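PDB 5B04: translation initiation factor eIF2B subunit epsilon from Schizosaccharomyces pombe, which forms part of the heterodecameric eIF2B complex, which catalyses the exchange of GDP for GTP on the gamma subunit of eIF2. Local coordinates for residues L36-L42 against A72-I77; Q64-C70 against P92-I98; I51-F57 against D129-N133. One frame throughout, in Å; residues are numbered along the deposited sequence.

Interaction 1. Residues L36-L42 against A72-I77; sequences LDKPRCL and AHAGQI
This is a loop-to-helix-start contact in the nucleotidyltransferase-like (GT-A) domain: the loop between strand 19-23 and helix 50-61 lies against the first turn of helix 74-83. Segment 36-42 runs irregularly to Pro39 (phi/psi -58/158) and then closes a short 3-10 turn over 40-42, with Leu42 N bonded to Pro39 O at 3.0 Å. In segment 72-77, His73 occupies the N-cap position with positive phi (57/31), and Ile77 N returns to His73 O at 3.1 Å, so the helix begins at Ala74. The backbones come closest at Pro39 and His73, whose CA atoms are 5.6 Å apart. Pro39 suits this point, being compact and apolar: its CD lies 3.5 Å from His73 CB, and its CG 3.5 Å from Ile77 CG1. Ile77, in the m,t rotamer, extends its CD1 to within 3.5 Å of Cys41 SG, while Leu42 CD1 reaches Gln76 CB at 4.1 Å. The His73 ring (chi1 m, chi2 -73°) packs on the loop backbone, with Lys38 N and Asp37 C over one face. Arg40, which does not touch 72-77, forms a salt bridge with Asp129. Gln76 is long enough to cross from the helix to the backbone at exposed Asp37: with chi1 m and chi2 t, its NE2 donates an almost straight hydrogen bond to Asp37 O, 2.8 Å long at 175°.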
loop_
_atom_site.group_PDB
_atom_site.type_symbol
_atom_site.label_atom_id
_atom_site.label_comp_id
_atom_site.label_asym_id
_atom_site.label_seq_id
_atom_site.Cartn_x
_atom_site.Cartn_y
_atom_site.Cartn_z
ATOM N N LEU I 36 -63.232 -17.118 23.460
ATOM C CA LEU I 36 -64.437 -17.904 23.688
ATOM C C LEU I 36 -64.211 -19.221 22.966
ATOM O O LEU I 36 -65.086 -20.084 22.907
ATOM C CB LEU I 36 -65.698 -17.203 23.179
ATOM C CG LEU I 36 -66.238 -16.021 23.987
ATOM C CD1 LEU I 36 -67.649 -15.657 23.545
ATOM C CD2 LEU I 36 -66.189 -16.300 25.482
ATOM N N ASP I 37 -63.006 -19.354 22.419
ATOM C CA ASP I 37 -62.615 -20.508 21.625
ATOM C C ASP I 37 -61.365 -21.171 22.204
ATOM O O ASP I 37 -61.339 -22.383 22.421
ATOM C CB ASP I 37 -62.370 -20.084 20.174
ATOM C CG ASP I 37 -61.951 -21.239 19.290
ATOM O OD1 ASP I 37 -62.404 -22.377 19.537
ATOM O OD2 ASP I 37 -61.167 -21.008 18.345
ATOM N N LYS I 38 -60.335 -20.367 22.452
ATOM C CA LYS I 38 -59.079 -20.860 23.014
ATOM C C LYS I 38 -58.524 -19.856 24.021
ATOM O O LYS I 38 -58.659 -18.657 23.831
ATOM C CB LYS I 38 -58.054 -21.121 21.905
ATOM C CG LYS I 38 -57.585 -19.870 21.180
ATOM C CD LYS I 38 -56.338 -20.144 20.360
ATOM C CE LYS I 38 -56.594 -21.204 19.305
ATOM N NZ LYS I 38 -55.357 -21.532 18.543
ATOM N N PRO I 39 -57.874 -20.343 25.088
ATOM C CA PRO I 39 -57.405 -19.459 26.164
ATOM C C PRO I 39 -56.459 -18.362 25.681
ATOM O O PRO I 39 -55.837 -18.506 24.628
ATOM C CB PRO I 39 -56.677 -20.417 27.105
ATOM C CG PRO I 39 -56.252 -21.537 26.222
ATOM C CD PRO I 39 -57.374 -21.717 25.258
ATOM N N ARG I 40 -56.359 -17.282 26.449
ATOM C CA ARG I 40 -55.514 -16.148 26.088
ATOM C C ARG I 40 -54.047 -16.549 25.955
ATOM O O ARG I 40 -53.324 -16.022 25.109
ATOM C CB ARG I 40 -55.652 -15.029 27.121
ATOM C CG ARG I 40 -54.795 -13.810 26.830
ATOM C CD ARG I 40 -54.487 -13.037 28.098
ATOM N NE ARG I 40 -53.957 -13.908 29.144
ATOM C CZ ARG I 40 -52.694 -14.318 29.206
ATOM N NH1 ARG I 40 -51.824 -13.938 28.280
ATOM N NH2 ARG I 40 -52.300 -15.112 30.193
ATOM N N CYS I 41 -53.616 -17.492 26.787
ATOM C CA CYS I 41 -52.222 -17.920 26.802
ATOM C C CYS I 41 -51.858 -18.764 25.583
ATOM O O CYS I 41 -50.689 -19.077 25.367
ATOM C CB CYS I 41 -51.921 -18.705 28.080
ATOM S SG CYS I 41 -52.827 -20.261 28.227
ATOM N N LEU I 42 -52.858 -19.135 24.789
ATOM C CA LEU I 42 -52.614 -19.926 23.587
ATOM C C LEU I 42 -52.809 -19.105 22.317
ATOM O O LEU I 42 -52.680 -19.625 21.208
ATOM C CB LEU I 42 -53.520 -21.159 23.559
ATOM C CG LEU I 42 -53.103 -22.311 24.475
ATOM C CD1 LEU I 42 -53.996 -23.524 24.260
ATOM C CD2 LEU I 42 -51.643 -22.672 24.248
ATOM N N ALA I 72 -60.390 -20.813 32.725
ATOM C CA ALA I 72 -61.119 -21.000 31.474
ATOM C C ALA I 72 -60.279 -21.740 30.438
ATOM O O ALA I 72 -59.103 -21.426 30.240
ATOM C CB ALA I 72 -61.580 -19.660 30.922
ATOM N N HIS I 73 -60.899 -22.723 29.791
ATOM C CA HIS I 73 -60.256 -23.543 28.765
ATOM C C HIS I 73 -59.007 -24.248 29.284
ATOM O O HIS I 73 -58.069 -24.492 28.527
ATOM C CB HIS I 73 -59.898 -22.694 27.543
ATOM C CG HIS I 73 -61.086 -22.133 26.827
ATOM N ND1 HIS I 73 -61.927 -22.908 26.059
ATOM C CD2 HIS I 73 -61.569 -20.870 26.756
ATOM C CE1 HIS I 73 -62.880 -22.148 25.549
ATOM N NE2 HIS I 73 -62.686 -20.907 25.956
ATOM N N ALA I 74 -59.007 -24.584 30.571
ATOM C CA ALA I 74 -57.866 -25.247 31.194
ATOM C C ALA I 74 -57.594 -26.608 30.561
ATOM O O ALA I 74 -56.497 -27.151 30.687
ATOM C CB ALA I 74 -58.090 -25.395 32.691
ATOM N N GLY I 75 -58.601 -27.158 29.889
ATOM C CA GLY I 75 -58.440 -28.398 29.154
ATOM C C GLY I 75 -57.455 -28.219 28.019
ATOM O O GLY I 75 -56.542 -29.028 27.842
ATOM N N GLN I 76 -57.650 -27.185 27.225
ATOM C CA GLN I 76 -56.753 -26.931 26.131
ATOM C C GLN I 76 -55.388 -26.619 26.665
ATOM O O GLN I 76 -54.392 -27.044 26.123
ATOM C CB GLN I 76 -57.252 -25.764 25.315
ATOM C CG GLN I 76 -58.487 -26.046 24.500
ATOM C CD GLN I 76 -58.977 -24.811 23.803
ATOM O OE1 GLN I 76 -58.205 -23.934 23.488
ATOM N NE2 GLN I 76 -60.265 -24.735 23.569
ATOM N N ILE I 77 -55.342 -25.839 27.725
ATOM C CA ILE I 77 -54.079 -25.467 28.296
ATOM C C ILE I 77 -53.366 -26.661 28.825
ATOM O O ILE I 77 -52.185 -26.791 28.647
ATOM C CB ILE I 77 -54.277 -24.527 29.457
ATOM C CG1 ILE I 77 -55.015 -23.301 28.986
ATOM C CG2 ILE I 77 -52.949 -24.114 30.036
ATOM C CD1 ILE I 77 -55.096 -22.233 30.043
#

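Interaction 2. Residues Q64-C70 against P92-I98; sequences QEVYVFC and PFSVNTI
Val66 lies at the apolar centre, its CG2 over the face of the Phe93 ring (chi1 p) in a CH-pi contact 3.9 Å from the centroid. On the same face Val95 CG1 meets Val68 CG2 at 4.0 Å, beta-branched residues suiting an extended chain beneath helices. The opposite face carries Ile98 (m,t), whose CD1 lies over the Phe69 ring, 4.2 Å from its centroid. Strands 65-70 and 94-98 are parallel neighbours, their directions 25° apart, paired Glu65-Ser94 through Phe69-Ile98, and joined by helix 74-83 in a beta-alpha-beta unit. Hydrogen bonds of 2.8 to 3.2 Å alternate: the N atoms of Ser94, Asn96 and Ile98 donate to O of Gln64, Val66 and Val68, and those of Val66, Val68 and Cys70 to O of Ser94, Asn96 and Ile98. At the Phe69 face's polar end, Tyr67 OH donates to Glu65 OE1 at 2.5 Å, near exposed Ser94 and Asn96. The backbone thus sets the register, while the side chains separate a helix-covered apolar face from one with a polar end.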
loop_
_atom_site.group_PDB
_atom_site.type_symbol
_atom_site.label_atom_id
_atom_site.label_comp_id
_atom_site.label_asym_id
_atom_site.label_seq_id
_atom_site.Cartn_x
_atom_site.Cartn_y
_atom_site.Cartn_z
ATOM N N GLN I 64 -36.767 -24.227 37.638
ATOM C CA GLN I 64 -36.766 -25.685 37.661
ATOM C C GLN I 64 -38.178 -26.259 37.747
ATOM O O GLN I 64 -38.394 -27.441 37.479
ATOM C CB GLN I 64 -35.938 -26.195 38.844
ATOM C CG GLN I 64 -34.511 -25.672 38.896
ATOM C CD GLN I 64 -33.554 -26.488 38.048
ATOM O OE1 GLN I 64 -33.850 -26.822 36.902
ATOM N NE2 GLN I 64 -32.399 -26.816 38.614
ATOM N N GLU I 65 -39.139 -25.414 38.110
ATOM C CA GLU I 65 -40.475 -25.886 38.452
ATOM C C GLU I 65 -41.534 -24.816 38.186
ATOM O O GLU I 65 -41.451 -23.710 38.710
ATOM C CB GLU I 65 -40.495 -26.315 39.922
ATOM C CG GLU I 65 -41.762 -26.994 40.398
ATOM C CD GLU I 65 -41.600 -27.569 41.793
ATOM O OE1 GLU I 65 -42.507 -27.387 42.630
ATOM O OE2 GLU I 65 -40.555 -28.203 42.054
ATOM N N VAL I 66 -42.528 -25.138 37.368
ATOM C CA VAL I 66 -43.538 -24.150 36.999
ATOM C C VAL I 66 -44.956 -24.612 37.323
ATOM O O VAL I 66 -45.347 -25.731 36.992
ATOM C CB VAL I 66 -43.453 -23.802 35.497
ATOM C CG1 VAL I 66 -44.624 -22.923 35.077
ATOM C CG2 VAL I 66 -42.134 -23.114 35.188
ATOM N N TYR I 67 -45.718 -23.742 37.979
ATOM C CA TYR I 67 -47.131 -23.996 38.232
ATOM C C TYR I 67 -47.996 -22.967 37.519
ATOM O O TYR I 67 -47.901 -21.769 37.785
ATOM C CB TYR I 67 -47.426 -23.988 39.731
ATOM C CG TYR I 67 -46.756 -25.112 40.480
ATOM C CD1 TYR I 67 -47.203 -26.421 40.350
ATOM C CD2 TYR I 67 -45.675 -24.868 41.314
ATOM C CE1 TYR I 67 -46.592 -27.454 41.030
ATOM C CE2 TYR I 67 -45.060 -25.893 41.999
ATOM C CZ TYR I 67 -45.521 -27.185 41.854
ATOM O OH TYR I 67 -44.908 -28.211 42.535
ATOM N N VAL I 68 -48.838 -23.443 36.610
ATOM C CA VAL I 68 -49.681 -22.559 35.820
ATOM C C VAL I 68 -51.118 -22.548 36.329
ATOM O O VAL I 68 -51.902 -23.446 36.018
ATOM C CB VAL I 68 -49.679 -22.959 34.332
ATOM C CG1 VAL I 68 -50.389 -21.904 33.500
ATOM C CG2 VAL I 68 -48.254 -23.156 33.841
ATOM N N PHE I 69 -51.455 -21.534 37.119
ATOM C CA PHE I 69 -52.829 -21.340 37.565
ATOM C C PHE I 69 -53.706 -20.954 36.382
ATOM O O PHE I 69 -53.491 -19.919 35.750
ATOM C CB PHE I 69 -52.905 -20.267 38.653
ATOM C CG PHE I 69 -52.535 -20.761 40.023
ATOM C CD1 PHE I 69 -53.460 -21.431 40.805
ATOM C CD2 PHE I 69 -51.265 -20.548 40.532
ATOM C CE1 PHE I 69 -53.127 -21.881 42.067
ATOM C CE2 PHE I 69 -50.925 -20.998 41.794
ATOM C CZ PHE I 69 -51.858 -21.665 42.561
ATOM N N CYS I 70 -54.695 -21.790 36.082
ATOM C CA CYS I 70 -55.544 -21.569 34.918
ATOM C C CYS I 70 -56.986 -21.992 35.172
ATOM O O CYS I 70 -57.242 -22.991 35.844
ATOM C CB CYS I 70 -54.983 -22.322 33.712
ATOM S SG CYS I 70 -54.796 -24.101 33.964
ATOM N N PRO I 92 -36.112 -27.873 30.546
ATOM C CA PRO I 92 -35.392 -27.207 31.638
ATOM C C PRO I 92 -36.162 -27.271 32.953
ATOM O O PRO I 92 -35.555 -27.376 34.018
ATOM C CB PRO I 92 -35.269 -25.759 31.150
ATOM C CG PRO I 92 -35.449 -25.831 29.671
ATOM C CD PRO I 92 -36.419 -26.945 29.445
ATOM N N PHE I 93 -37.487 -27.208 32.869
ATOM C CA PHE I 93 -38.328 -27.236 34.058
ATOM C C PHE I 93 -39.532 -28.157 33.895
ATOM O O PHE I 93 -39.976 -28.425 32.778
ATOM C CB PHE I 93 -38.804 -25.822 34.411
ATOM C CG PHE I 93 -39.417 -25.074 33.256
ATOM C CD1 PHE I 93 -40.722 -25.321 32.861
ATOM C CD2 PHE I 93 -38.691 -24.108 32.579
ATOM C CE1 PHE I 93 -41.286 -24.628 31.806
ATOM C CE2 PHE I 93 -39.250 -23.413 31.524
ATOM C CZ PHE I 93 -40.550 -23.672 31.138
ATOM N N SER I 94 -40.054 -28.635 35.019
ATOM C CA SER I 94 -41.281 -29.419 35.020
ATOM C C SER I 94 -42.482 -28.484 35.067
ATOM O O SER I 94 -42.468 -27.483 35.783
ATOM C CB SER I 94 -41.312 -30.383 36.207
ATOM O OG SER I 94 -41.462 -29.679 37.428
ATOM N N VAL I 95 -43.518 -28.805 34.300
ATOM C CA VAL I 95 -44.705 -27.963 34.259
ATOM C C VAL I 95 -45.919 -28.680 34.837
ATOM O O VAL I 95 -46.271 -29.778 34.406
ATOM C CB VAL I 95 -45.030 -27.512 32.825
ATOM C CG1 VAL I 95 -45.931 -26.287 32.854
ATOM C CG2 VAL I 95 -43.752 -27.210 32.062
ATOM N N ASN I 96 -46.551 -28.049 35.821
ATOM C CA ASN I 96 -47.762 -28.586 36.428
ATOM C C ASN I 96 -48.882 -27.554 36.424
ATOM O O ASN I 96 -48.673 -26.398 36.788
ATOM C CB ASN I 96 -47.484 -29.056 37.857
ATOM C CG ASN I 96 -46.610 -30.293 37.904
ATOM O OD1 ASN I 96 -46.814 -31.240 37.146
ATOM N ND2 ASN I 96 -45.627 -30.290 38.798
ATOM N N THR I 97 -50.069 -27.974 36.006
ATOM C CA THR I 97 -51.216 -27.076 35.959
ATOM C C THR I 97 -52.024 -27.147 37.248
ATOM O O THR I 97 -52.115 -28.200 37.878
ATOM C CB THR I 97 -52.141 -27.399 34.771
ATOM O OG1 THR I 97 -52.589 -28.757 34.866
ATOM C CG2 THR I 97 -51.404 -27.208 33.457
ATOM N N ILE I 98 -52.602 -26.016 37.641
ATOM C CA ILE I 98 -53.494 -25.974 38.792
ATOM C C ILE I 98 -54.815 -25.321 38.406
ATOM O O ILE I 98 -54.891 -24.103 38.239
ATOM C CB ILE I 98 -52.875 -25.209 39.978
ATOM C CG1 ILE I 98 -51.560 -25.860 40.410
ATOM C CG2 ILE I 98 -53.850 -25.170 41.144
ATOM C CD1 ILE I 98 -50.906 -25.185 41.597
#

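Interaction 3. Residues I51-F57 against D129-N133; sequences IEYTFEF and DVVSN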
loop_
_atom_site.group_PDB
_atom_site.type_symbol
_atom_site.label_atom_id
_atom_site.label_comp_id
_atom_site.label_asym_id
_atom_site.label_seq_id
_atom_site.Cartn_x
_atom_site.Cartn_y
_atom_site.Cartn_z
ATOM N N ILE I 51 -47.884 -18.338 25.434
ATOM C CA ILE I 51 -47.293 -18.952 26.619
ATOM C C ILE I 51 -45.847 -19.380 26.362
ATOM O O ILE I 51 -45.039 -19.449 27.289
ATOM C CB ILE I 51 -48.127 -20.168 27.095
ATOM C CG1 ILE I 51 -47.639 -20.664 28.459
ATOM C CG2 ILE I 51 -48.108 -21.287 26.060
ATOM C CD1 ILE I 51 -48.612 -21.590 29.152
ATOM N N GLU I 52 -45.523 -19.647 25.099
ATOM C CA GLU I 52 -44.181 -20.081 24.726
ATOM C C GLU I 52 -43.132 -19.035 25.090
ATOM O O GLU I 52 -42.011 -19.375 25.467
ATOM C CB GLU I 52 -44.115 -20.392 23.228
ATOM C CG GLU I 52 -44.787 -21.698 22.833
ATOM C CD GLU I 52 -43.977 -22.917 23.238
ATOM O OE1 GLU I 52 -42.774 -22.761 23.537
ATOM O OE2 GLU I 52 -44.544 -24.030 23.256
ATOM N N TYR I 53 -43.505 -17.765 24.977
ATOM C CA TYR I 53 -42.624 -16.672 25.365
ATOM C C TYR I 53 -42.336 -16.705 26.859
ATOM O O TYR I 53 -41.190 -16.554 27.285
ATOM C CB TYR I 53 -43.238 -15.324 24.989
ATOM C CG TYR I 53 -43.219 -15.021 23.509
ATOM C CD1 TYR I 53 -42.050 -14.613 22.882
ATOM C CD2 TYR I 53 -44.373 -15.124 22.742
ATOM C CE1 TYR I 53 -42.026 -14.326 21.531
ATOM C CE2 TYR I 53 -44.359 -14.839 21.390
ATOM C CZ TYR I 53 -43.183 -14.441 20.791
ATOM O OH TYR I 53 -43.158 -14.154 19.446
ATOM N N THR I 54 -43.390 -16.897 27.648
ATOM C CA THR I 54 -43.272 -16.965 29.098
ATOM C C THR I 54 -42.349 -18.103 29.517
ATOM O O THR I 54 -41.502 -17.936 30.392
ATOM C CB THR I 54 -44.649 -17.153 29.766
ATOM O OG1 THR I 54 -45.511 -16.069 29.399
ATOM C CG2 THR I 54 -44.510 -17.192 31.279
ATOM N N PHE I 55 -42.512 -19.255 28.876
ATOM C CA PHE I 55 -41.692 -20.424 29.177
ATOM C C PHE I 55 -40.232 -20.214 28.788
ATOM O O PHE I 55 -39.329 -20.568 29.544
ATOM C CB PHE I 55 -42.249 -21.660 28.472
ATOM C CG PHE I 55 -43.476 -22.228 29.122
ATOM C CD1 PHE I 55 -43.777 -21.929 30.440
ATOM C CD2 PHE I 55 -44.325 -23.064 28.418
ATOM C CE1 PHE I 55 -44.905 -22.451 31.043
ATOM C CE2 PHE I 55 -45.455 -23.589 29.016
ATOM C CZ PHE I 55 -45.743 -23.283 30.330
ATOM N N GLU I 56 -40.005 -19.638 27.610
ATOM C CA GLU I 56 -38.648 -19.343 27.155
ATOM C C GLU I 56 -37.971 -18.341 28.083
ATOM O O GLU I 56 -36.748 -18.337 28.224
ATOM C CB GLU I 56 -38.661 -18.808 25.720
ATOM C CG GLU I 56 -38.965 -19.857 24.659
ATOM C CD GLU I 56 -37.826 -20.839 24.452
ATOM O OE1 GLU I 56 -36.698 -20.557 24.911
ATOM O OE2 GLU I 56 -38.060 -21.895 23.828
ATOM N N PHE I 57 -38.778 -17.494 28.714
ATOM C CA PHE I 57 -38.276 -16.518 29.674
ATOM C C PHE I 57 -37.888 -17.186 30.988
ATOM O O PHE I 57 -36.810 -16.936 31.526
ATOM C CB PHE I 57 -39.321 -15.432 29.925
ATOM C CG PHE I 57 -38.997 -14.535 31.085
ATOM C CD1 PHE I 57 -37.966 -13.616 30.999
ATOM C CD2 PHE I 57 -39.727 -14.609 32.259
ATOM C CE1 PHE I 57 -37.669 -12.786 32.064
ATOM C CE2 PHE I 57 -39.436 -13.783 33.327
ATOM C CZ PHE I 57 -38.406 -12.869 33.228
ATOM N N ASP I 129 -48.966 -13.325 30.637
ATOM C CA ASP I 129 -47.838 -13.865 29.886
ATOM C C ASP I 129 -46.806 -12.783 29.598
ATOM O O ASP I 129 -47.153 -11.672 29.195
ATOM C CB ASP I 129 -48.308 -14.505 28.578
ATOM C CG ASP I 129 -48.944 -15.865 28.791
ATOM O OD1 ASP I 129 -48.208 -16.824 29.103
ATOM O OD2 ASP I 129 -50.179 -15.975 28.642
ATOM N N VAL I 130 -45.537 -13.111 29.807
ATOM C CA VAL I 130 -44.464 -12.151 29.588
ATOM C C VAL I 130 -43.679 -12.444 28.315
ATOM O O VAL I 130 -43.582 -13.589 27.869
ATOM C CB VAL I 130 -43.475 -12.118 30.773
ATOM C CG1 VAL I 130 -44.206 -11.822 32.064
ATOM C CG2 VAL I 130 -42.727 -13.434 30.882
ATOM N N VAL I 131 -43.136 -11.383 27.731
ATOM C CA VAL I 131 -42.191 -11.496 26.633
ATOM C C VAL I 131 -40.905 -10.792 27.052
ATOM O O VAL I 131 -40.889 -9.578 27.259
ATOM C CB VAL I 131 -42.744 -10.888 25.328
ATOM C CG1 VAL I 131 -43.749 -11.826 24.689
ATOM C CG2 VAL I 131 -43.389 -9.540 25.599
ATOM N N SER I 132 -39.829 -11.555 27.206
ATOM C CA SER I 132 -38.594 -10.969 27.706
ATOM C C SER I 132 -37.360 -11.810 27.413
ATOM O O SER I 132 -37.393 -13.037 27.496
ATOM C CB SER I 132 -38.701 -10.734 29.213
ATOM O OG SER I 132 -37.553 -10.066 29.703
ATOM N N ASN I 133 -36.273 -11.127 27.070
ATOM C CA ASN I 133 -34.973 -11.761 26.927
ATOM C C ASN I 133 -34.074 -11.391 28.101
ATOM O O ASN I 133 -32.865 -11.617 28.066
ATOM C CB ASN I 133 -34.316 -11.367 25.604
ATOM C CG ASN I 133 -34.322 -9.867 25.374
ATOM O OD1 ASN I 133 -34.744 -9.095 26.235
ATOM N ND2 ASN I 133 -33.848 -9.447 24.207
#
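Thr54 makes the polar link between helix 50-61 and the short strand 130-132. The m rotamer of Thr54 places OG1 where it can act twice, donating to Asp129 OD1 at 2.8 Å and accepting from Val130 N at 3.0 Å. Threonine suits the position because its short side chain both gives and takes a hydrogen bond close to the helix surface, satisfying a strand amide in a buried setting. Asp129, with chi1 m, presents OD1 to Thr54 while its OD2 forms a salt bridge with Arg40, so the buried carboxylate is compensated by both a hydroxyl and a positive charge. Asp129 OD1 also lies 3.4 Å from Ile51 CA.

Apolar side chains take over farther along the strand. The CA-to-CB bond of Tyr53 points toward the strand, and with chi1 m its ring turns one face to Val131: CG1 of Val131 stands 3.9 Å from the ring centroid in a CH-pi contact. Phe57 instead adopts chi1 t, which carries its ring along the strand, so that CD2 lies 3.5 Å from Val130 CG2 and CD1 lies 3.5 Å from Ser132 CB. A small serine lets the large ring come this close, and its OG bonds to Tyr270 O.

The axes of 51-57 and 130-132 cross at 53°, with a closest approach of 6.5 Å. Strand 130-132 pairs antiparallel with strand 271-273, Tyr53 and Val131 also pack on helix 277-288, and Phe57 and Val130 both touch Ile223 of strand 212-226, placing the contact deep within the nucleotidyltransferase-like domain.

How the interactions relate
Interaction 3 is fully buried, whereas interactions 1 and 2 are only partly so. Their chemistry follows: a buried hydroxyl and carboxylate pairing beside aromatic and aliphatic packing in interaction 3, a regular ladder of backbone bonds in interaction 2, and one side-chain-to-backbone bond beside apolar contacts in interaction 1. Interaction 1 meets interaction 2 through helix 74-83, the connection between the two paired strands of interaction 2; loop 36-42 packs on that helix from outside the unit, and Ile77 CD1 packs 3.7 Å from Cys70 CB. Interactions 1 and 3 are joined by the salt bridge from Arg40 NH1 to Asp129 OD2, 2.6 Å. Phe55, on helix 50-61, connects interactions 2 and 3 by packing on Val66, Phe93 and Val95.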